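Local coordinates for protein nisin leader peptide-processing serine protease NisP (Lactococcus lactis subsp. lactis, PDB 4MZD) that probably acts as a subtilisin-like serine endopeptidase that cleaves the leader peptide from the nisin precursor during antibiotic biosynthesis, at residues G213-G218 against N480-V485; S181-V186 against Y222-N227; G247-N252 against I260-R265. One frame throughout, in Å; residues are numbered along the deposited sequence. Where two conformers were deposited one is given.

How the contacts relate
The three contacts lie on one side of the subtilisin-like domain's centre. Contacts 1 and 2 are about 12 Å apart between centres, contacts 1 and 3 about 14 Å, and contacts 2 and 3 about 19 Å. Along the chain, 181-186 precedes 213-218, 222-227, 247-252, 260-265 and finally 480-485, so contacts 1 and 2 interlock while contact 3 falls entirely between the halves of contact 1. The segment 480-485 is the hub: V485 O reaches S181 N at 2.8 Å, probably as a hydrogen bond, G483 packs on E224, and N480 OD1 touches the F262 ring. The C-terminal tail thereby joins loops and helices set around the central sheet.

Contact 1 of 3, residues G213-G218 against N480-V485; sequences GSYDDG and NSRGAV
R482 lays its side chain across the face of Y215 and ends at the carboxylate of D217. Here the C-terminal tail packs on the subtilisin-like domain, and each partner belongs to a beta turn: a type I turn from Y215 to G218 ends the short strand 214-215, and a type II turn from S481 to A484 places R482 at its second position. The turns stay well apart, with the CA atoms of Y215 and R482 10.0 Å from each other, so the long arginine chain spans the gap.

Over the ring, a CH-pi contact from CD is joined by a near-parallel overlap of the guanidinium. R482 CD sits 3.5 Å from the centroid of the Y215 ring, 13° off its normal. Farther along, the guanidinium passes over the CD2-CE2 side of the same ring, with R482 NE 3.1 Å from Y215 CE2 and the two planes only 18° apart. The arginine chain runs straight from CA to CD, and the bend at chi3 (66°) then turns the guanidinium over the ring.

The charged part is a salt bridge at the guanidinium edge. R482 NH1 meets D217 OD2 at 3.0 Å, on the syn side but well out of the carboxylate plane, and a weak, longer bond runs from R482 NH1 to D217 OD1 at 3.4 Å. The carboxylate plane stands steeply to the guanidinium. Beyond these segments, D221 bridges R482 NE through one oxygen and bonds Y215 OH through the other, while T219 OG1 bonds both D217 OD1 and R482 NH2. All three guanidinium nitrogens are thus engaged.

In this way the tail is fastened to the loop leading into helix 222-238. Behind R482, its own turn is closed by A484 N bonding to S481 O at 3.1 Å.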
# COMPACT_ATOMS: atom_id res chain seq x y z
N GLY A 213 -13.09 24.62 -2.18
CA GLY A 213 -12.47 25.73 -1.49
C GLY A 213 -11.28 26.26 -2.27
O GLY A 213 -11.17 26.06 -3.48
N SER A 214 -10.39 26.96 -1.58
CA SER A 214 -9.26 27.57 -2.26
C SER A 214 -8.06 27.79 -1.36
O SER A 214 -8.20 28.07 -0.16
CB SER A 214 -9.67 28.91 -2.88
OG SER A 214 -10.11 29.81 -1.88
N TYR A 215 -6.88 27.65 -1.94
CA TYR A 215 -5.65 28.09 -1.30
C TYR A 215 -5.47 29.58 -1.57
O TYR A 215 -6.28 30.20 -2.26
CB TYR A 215 -4.47 27.31 -1.85
CG TYR A 215 -4.53 25.82 -1.57
CD1 TYR A 215 -4.14 25.32 -0.34
CD2 TYR A 215 -4.97 24.92 -2.53
CE1 TYR A 215 -4.18 23.97 -0.07
CE2 TYR A 215 -5.01 23.57 -2.27
CZ TYR A 215 -4.61 23.09 -1.03
OH TYR A 215 -4.62 21.74 -0.74
N ASP A 216 -4.41 30.16 -1.03
CA ASP A 216 -4.15 31.59 -1.21
C ASP A 216 -4.11 31.97 -2.68
O ASP A 216 -4.45 33.10 -3.04
CB ASP A 216 -2.85 32.01 -0.51
CG ASP A 216 -3.01 32.17 0.99
OD1 ASP A 216 -4.16 32.12 1.47
OD2 ASP A 216 -1.99 32.36 1.68
N ASP A 217 -3.69 31.05 -3.55
CA ASP A 217 -3.57 31.36 -4.97
C ASP A 217 -4.90 31.26 -5.72
O ASP A 217 -4.94 31.45 -6.93
CB ASP A 217 -2.49 30.50 -5.65
CG ASP A 217 -2.85 29.02 -5.72
OD1 ASP A 217 -3.99 28.65 -5.38
OD2 ASP A 217 -1.98 28.23 -6.13
N GLY A 218 -5.97 30.95 -5.00
CA GLY A 218 -7.30 30.92 -5.58
C GLY A 218 -7.72 29.58 -6.17
O GLY A 218 -8.86 29.41 -6.58
N ASN A 480 4.00 17.05 2.61
CA ASN A 480 2.57 17.28 2.47
C ASN A 480 2.24 18.51 1.63
O ASN A 480 1.10 18.95 1.63
CB ASN A 480 1.90 17.39 3.84
CG ASN A 480 1.87 16.07 4.58
OD1 ASN A 480 2.48 15.92 5.64
ND2 ASN A 480 1.16 15.10 4.02
N SER A 481 3.21 19.05 0.90
CA SER A 481 2.92 20.15 -0.02
C SER A 481 1.97 19.69 -1.12
O SER A 481 1.95 18.51 -1.45
CB SER A 481 4.19 20.69 -0.67
OG SER A 481 5.01 21.33 0.28
N ARG A 482 1.22 20.62 -1.70
CA ARG A 482 0.34 20.27 -2.80
C ARG A 482 1.13 19.54 -3.88
O ARG A 482 2.20 19.99 -4.28
CB ARG A 482 -0.31 21.52 -3.39
CG ARG A 482 -1.17 22.26 -2.41
CD ARG A 482 -1.61 23.58 -3.00
NE ARG A 482 -2.49 23.40 -4.15
CZ ARG A 482 -2.89 24.39 -4.94
NH1 ARG A 482 -2.46 25.63 -4.72
NH2 ARG A 482 -3.71 24.15 -5.95
N GLY A 483 0.58 18.43 -4.34
CA GLY A 483 1.17 17.69 -5.44
C GLY A 483 2.20 16.64 -5.03
O GLY A 483 2.62 15.85 -5.87
N ALA A 484 2.61 16.63 -3.76
CA ALA A 484 3.63 15.67 -3.32
C ALA A 484 3.01 14.35 -2.88
O ALA A 484 2.26 14.30 -1.91
CB ALA A 484 4.46 16.26 -2.19
N VAL A 485 3.35 13.28 -3.59
CA VAL A 485 2.95 11.93 -3.20
C VAL A 485 4.06 11.35 -2.34
O VAL A 485 5.24 11.47 -2.68
CB VAL A 485 2.72 11.04 -4.44
CG1 VAL A 485 2.47 9.60 -4.04
CG2 VAL A 485 1.56 11.59 -5.26

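Contact 2 of 3, residues S181-V186 against Y222-N227; sequences SKSEWV and YQEYLN
S183 holds OG between its backbone N and carbonyl carbon (chi1 64°), while E224 starts beside its own N (chi1 -72°) and then extends, so that its carboxylate reaches across to the serine hydroxyl. S183 OG donates to E224 OE1 at 2.7 Å, and E224 OE1 accepts with its anti lone pair, the one away from OE2. S183 CB also packs near OE1, at 3.3 Å.

S183 opens helix 183-195, right after the N-cap residue K182, and E224 lies in the first turn of helix 222-238. Both helices belong to successive beta-alpha-beta crossovers of the subtilisin-like fold, joined through strand 200-210. One water accepts from S183 N at 2.9 Å and donates to E224 OE1 at 2.7 Å, linking the helix start to the carboxylate a second time. Another water joins S183 OG to N227 ND2, less certainly because N227 has two conformers.

Q207 NE2, from strand 200-210, also bonds E224 OE1. This one oxygen therefore gathers three donors: a hydroxyl, a water and an amide. Such a cluster beside the start of helix 183-195 would be expected to favour an ionised E224.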
# COMPACT_ATOMS: atom_id res chain seq x y z
N SER A 181 6.96 11.69 -4.93
CA SER A 181 6.41 11.34 -6.23
C SER A 181 5.33 12.34 -6.62
O SER A 181 5.08 13.31 -5.90
CB SER A 181 5.89 9.90 -6.19
OG SER A 181 5.37 9.47 -7.44
N LYS A 182 4.72 12.11 -7.77
CA LYS A 182 3.70 13.01 -8.33
C LYS A 182 2.51 12.20 -8.80
O LYS A 182 2.66 11.08 -9.28
CB LYS A 182 4.26 13.78 -9.53
CG LYS A 182 5.39 14.75 -9.21
CD LYS A 182 4.88 16.00 -8.53
CE LYS A 182 5.95 17.08 -8.51
NZ LYS A 182 5.44 18.33 -7.89
N SER A 183 1.31 12.78 -8.69
CA SER A 183 0.12 12.08 -9.13
C SER A 183 0.16 11.78 -10.63
O SER A 183 -0.38 10.77 -11.07
CB SER A 183 -1.15 12.85 -8.78
OG SER A 183 -1.21 14.09 -9.45
N GLU A 184 0.78 12.64 -11.42
CA GLU A 184 0.89 12.37 -12.85
C GLU A 184 1.61 11.05 -13.09
O GLU A 184 1.22 10.28 -13.97
CB GLU A 184 1.61 13.52 -13.57
CG GLU A 184 1.49 13.50 -15.10
CD GLU A 184 2.57 12.68 -15.79
OE1 GLU A 184 3.59 12.35 -15.16
OE2 GLU A 184 2.39 12.38 -17.00
N TRP A 185 2.65 10.78 -12.31
CA TRP A 185 3.41 9.55 -12.49
C TRP A 185 2.60 8.35 -12.00
O TRP A 185 2.57 7.30 -12.65
CB TRP A 185 4.74 9.58 -11.75
CG TRP A 185 5.55 10.83 -11.79
CD1 TRP A 185 5.36 11.95 -12.55
CD2 TRP A 185 6.69 11.09 -10.97
NE1 TRP A 185 6.33 12.89 -12.26
CE2 TRP A 185 7.15 12.38 -11.28
CE3 TRP A 185 7.37 10.34 -10.00
CZ2 TRP A 185 8.26 12.94 -10.65
CZ3 TRP A 185 8.47 10.89 -9.38
CH2 TRP A 185 8.90 12.19 -9.70
N VAL A 186 1.94 8.51 -10.86
CA VAL A 186 1.13 7.43 -10.30
C VAL A 186 -0.03 7.07 -11.23
O VAL A 186 -0.30 5.89 -11.45
CB VAL A 186 0.63 7.78 -8.88
CG1 VAL A 186 -0.29 6.70 -8.35
CG2 VAL A 186 1.80 7.99 -7.94
N TYR A 222 -8.46 19.91 -7.28
CA TYR A 222 -9.43 19.06 -7.95
C TYR A 222 -8.91 18.44 -9.24
O TYR A 222 -9.27 17.31 -9.57
CB TYR A 222 -10.73 19.84 -8.22
CG TYR A 222 -11.91 18.98 -8.63
CD1 TYR A 222 -12.22 17.80 -7.97
CD2 TYR A 222 -12.74 19.39 -9.66
CE1 TYR A 222 -13.33 17.03 -8.33
CE2 TYR A 222 -13.84 18.64 -10.04
CZ TYR A 222 -14.13 17.46 -9.38
OH TYR A 222 -15.24 16.74 -9.77
N GLN A 223 -8.04 19.14 -9.97
CA GLN A 223 -7.51 18.56 -11.20
C GLN A 223 -6.74 17.26 -10.93
O GLN A 223 -6.90 16.29 -11.65
CB GLN A 223 -6.64 19.54 -11.98
CG GLN A 223 -6.13 18.99 -13.31
CD GLN A 223 -7.25 18.72 -14.30
OE1 GLN A 223 -7.77 19.65 -14.91
NE2 GLN A 223 -7.63 17.46 -14.46
N GLU A 224 -5.91 17.25 -9.89
CA GLU A 224 -5.19 16.02 -9.54
C GLU A 224 -6.18 14.91 -9.20
O GLU A 224 -5.99 13.76 -9.58
CB GLU A 224 -4.25 16.23 -8.36
CG GLU A 224 -3.01 17.05 -8.65
CD GLU A 224 -1.99 16.93 -7.53
OE1 GLU A 224 -1.29 15.89 -7.47
OE2 GLU A 224 -1.91 17.84 -6.69
N TYR A 225 -7.22 15.26 -8.45
CA TYR A 225 -8.24 14.30 -8.08
C TYR A 225 -8.87 13.70 -9.34
O TYR A 225 -9.03 12.48 -9.44
CB TYR A 225 -9.29 14.98 -7.20
CG TYR A 225 -10.47 14.13 -6.79
CD1 TYR A 225 -10.45 13.41 -5.60
CD2 TYR A 225 -11.62 14.08 -7.57
CE1 TYR A 225 -11.54 12.65 -5.21
CE2 TYR A 225 -12.70 13.32 -7.18
CZ TYR A 225 -12.66 12.61 -6.01
OH TYR A 225 -13.74 11.86 -5.62
N LEU A 226 -9.22 14.56 -10.29
CA LEU A 226 -9.81 14.09 -11.54
C LEU A 226 -8.87 13.20 -12.35
O LEU A 226 -9.30 12.28 -13.03
CB LEU A 226 -10.26 15.27 -12.40
CG LEU A 226 -11.45 16.04 -11.85
CD1 LEU A 226 -11.73 17.21 -12.78
CD2 LEU A 226 -12.68 15.15 -11.71
N ASN A 227 -7.57 13.50 -12.28
CA ASN A 227 -6.58 12.68 -12.98
C ASN A 227 -6.48 11.27 -12.37
O ASN A 227 -6.37 10.28 -13.10
CB ASN A 227 -5.22 13.37 -13.00
CG ASN A 227 -5.22 14.62 -13.86
OD1 ASN A 227 -6.11 14.82 -14.69
ND2 ASN A 227 -4.21 15.46 -13.67
O HOH W 1 1.29 15.61 -8.14
O HOH W 2 -2.11 14.62 -11.99

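Contact 3 of 3, residues G247-N252 against I260-R265; sequences GNDSLN and INFLKR
The ring of F262 is met by L251 over one face and by D249 near its far end. L251 CD1 stands 4.1 Å from the ring centroid, 19° off the normal, a CH-pi contact displaced toward the rim on the CG and CD2 side; L251 CD2 backs onto F262 CB at 4.1 Å. D249 brings its CG to 3.6 Å from F262 CZ, approaching obliquely with its carboxylate plane 43° from the ring. F262 chi1 (177°) swings the ring away from its own backbone N, out from the helix and into the angle between these two residues.

The next shell fixes the loop. N302 OD1 accepts from both D249 N and L251 N, and D249 OD2 is bonded by Y208 OH, so the carboxylate beside the ring's CZ end has a polar partner. The F266 ring meets that of F262 with the planes steeply inclined.

The neighbouring N248 bonds the backbone O of R488 through ND2. It probably corresponds to the oxyanion-hole asparagine of subtilisins, and D249 lies about 12 Å from the predicted catalytic S353, between side chains. F262 thus packs helix 256-264 against the loop leaving strand 241-245, while I260 and L263 of that helix rest on strands 200-210 and 275-278.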
# COMPACT_ATOMS: atom_id res chain seq x y z
N GLY A 247 -3.44 7.07 4.87
CA GLY A 247 -2.29 7.76 5.42
C GLY A 247 -1.94 7.32 6.83
O GLY A 247 -2.74 6.69 7.52
N ASN A 248 -0.73 7.68 7.25
CA ASN A 248 -0.23 7.37 8.59
C ASN A 248 -0.20 8.61 9.49
O ASN A 248 0.76 8.83 10.23
CB ASN A 248 1.19 6.80 8.52
CG ASN A 248 1.29 5.51 7.73
OD1 ASN A 248 0.49 4.59 7.90
ND2 ASN A 248 2.31 5.43 6.88
N ASP A 249 -1.26 9.41 9.43
CA ASP A 249 -1.29 10.70 10.12
C ASP A 249 -2.32 10.77 11.24
O ASP A 249 -2.63 11.85 11.74
CB ASP A 249 -1.46 11.84 9.12
CG ASP A 249 -0.30 11.91 8.15
OD1 ASP A 249 0.84 12.13 8.62
OD2 ASP A 249 -0.51 11.71 6.94
N SER A 250 -2.85 9.61 11.63
CA SER A 250 -3.80 9.53 12.73
C SER A 250 -5.05 10.37 12.50
O SER A 250 -5.67 10.85 13.45
CB SER A 250 -3.14 9.94 14.06
OG SER A 250 -1.95 9.20 14.28
N LEU A 251 -5.43 10.54 11.24
CA LEU A 251 -6.59 11.35 10.87
C LEU A 251 -7.82 10.51 10.59
O LEU A 251 -7.75 9.54 9.83
CB LEU A 251 -6.29 12.18 9.61
CG LEU A 251 -5.14 13.18 9.70
CD1 LEU A 251 -4.77 13.72 8.32
CD2 LEU A 251 -5.51 14.32 10.64
N ASN A 252 -8.95 10.88 11.18
CA ASN A 252 -10.21 10.32 10.71
C ASN A 252 -10.61 11.06 9.45
O ASN A 252 -10.87 12.26 9.48
CB ASN A 252 -11.31 10.41 11.76
CG ASN A 252 -12.53 9.59 11.37
OD1 ASN A 252 -13.04 9.73 10.26
ND2 ASN A 252 -12.97 8.71 12.26
N ILE A 260 -8.38 19.71 7.63
CA ILE A 260 -8.02 21.07 7.29
C ILE A 260 -6.95 21.60 8.25
O ILE A 260 -5.96 22.20 7.82
CB ILE A 260 -9.24 21.99 7.30
CG1 ILE A 260 -10.10 21.72 6.07
CG2 ILE A 260 -8.81 23.46 7.32
CD1 ILE A 260 -9.46 22.17 4.77
N ASN A 261 -7.14 21.37 9.55
CA ASN A 261 -6.16 21.79 10.54
C ASN A 261 -4.80 21.17 10.27
O ASN A 261 -3.76 21.82 10.43
CB ASN A 261 -6.62 21.45 11.95
CG ASN A 261 -7.84 22.25 12.37
OD1 ASN A 261 -8.19 23.24 11.74
ND2 ASN A 261 -8.48 21.82 13.45
N PHE A 262 -4.80 19.90 9.86
CA PHE A 262 -3.56 19.22 9.51
C PHE A 262 -2.92 19.92 8.31
O PHE A 262 -1.73 20.25 8.33
CB PHE A 262 -3.83 17.74 9.24
CG PHE A 262 -2.62 16.96 8.79
CD1 PHE A 262 -1.77 16.37 9.71
CD2 PHE A 262 -2.35 16.81 7.44
CE1 PHE A 262 -0.66 15.66 9.30
CE2 PHE A 262 -1.24 16.09 7.02
CZ PHE A 262 -0.40 15.52 7.95
N LEU A 263 -3.71 20.18 7.27
CA LEU A 263 -3.18 20.81 6.06
C LEU A 263 -2.61 22.20 6.30
O LEU A 263 -1.67 22.62 5.64
CB LEU A 263 -4.23 20.87 4.96
CG LEU A 263 -4.62 19.56 4.27
CD1 LEU A 263 -5.45 19.86 3.04
CD2 LEU A 263 -3.37 18.78 3.90
N LYS A 264 -3.21 22.93 7.24
CA LYS A 264 -2.76 24.28 7.54
C LYS A 264 -1.33 24.32 8.07
O LYS A 264 -0.67 25.36 8.03
CB LYS A 264 -3.72 24.97 8.50
CG LYS A 264 -5.02 25.39 7.84
CD LYS A 264 -5.98 26.00 8.84
CE LYS A 264 -7.15 26.66 8.14
NZ LYS A 264 -6.73 27.88 7.39
N ARG A 265 -0.84 23.18 8.55
CA ARG A 265 0.54 23.09 9.01
C ARG A 265 1.51 23.14 7.83
O ARG A 265 2.69 23.47 8.00
CB ARG A 265 0.76 21.78 9.78
CG ARG A 265 -0.08 21.61 11.03
CD ARG A 265 0.14 20.22 11.62
NE ARG A 265 1.57 19.96 11.84
CZ ARG A 265 2.09 18.74 11.97
NH1 ARG A 265 1.32 17.67 11.90
NH2 ARG A 265 3.40 18.60 12.17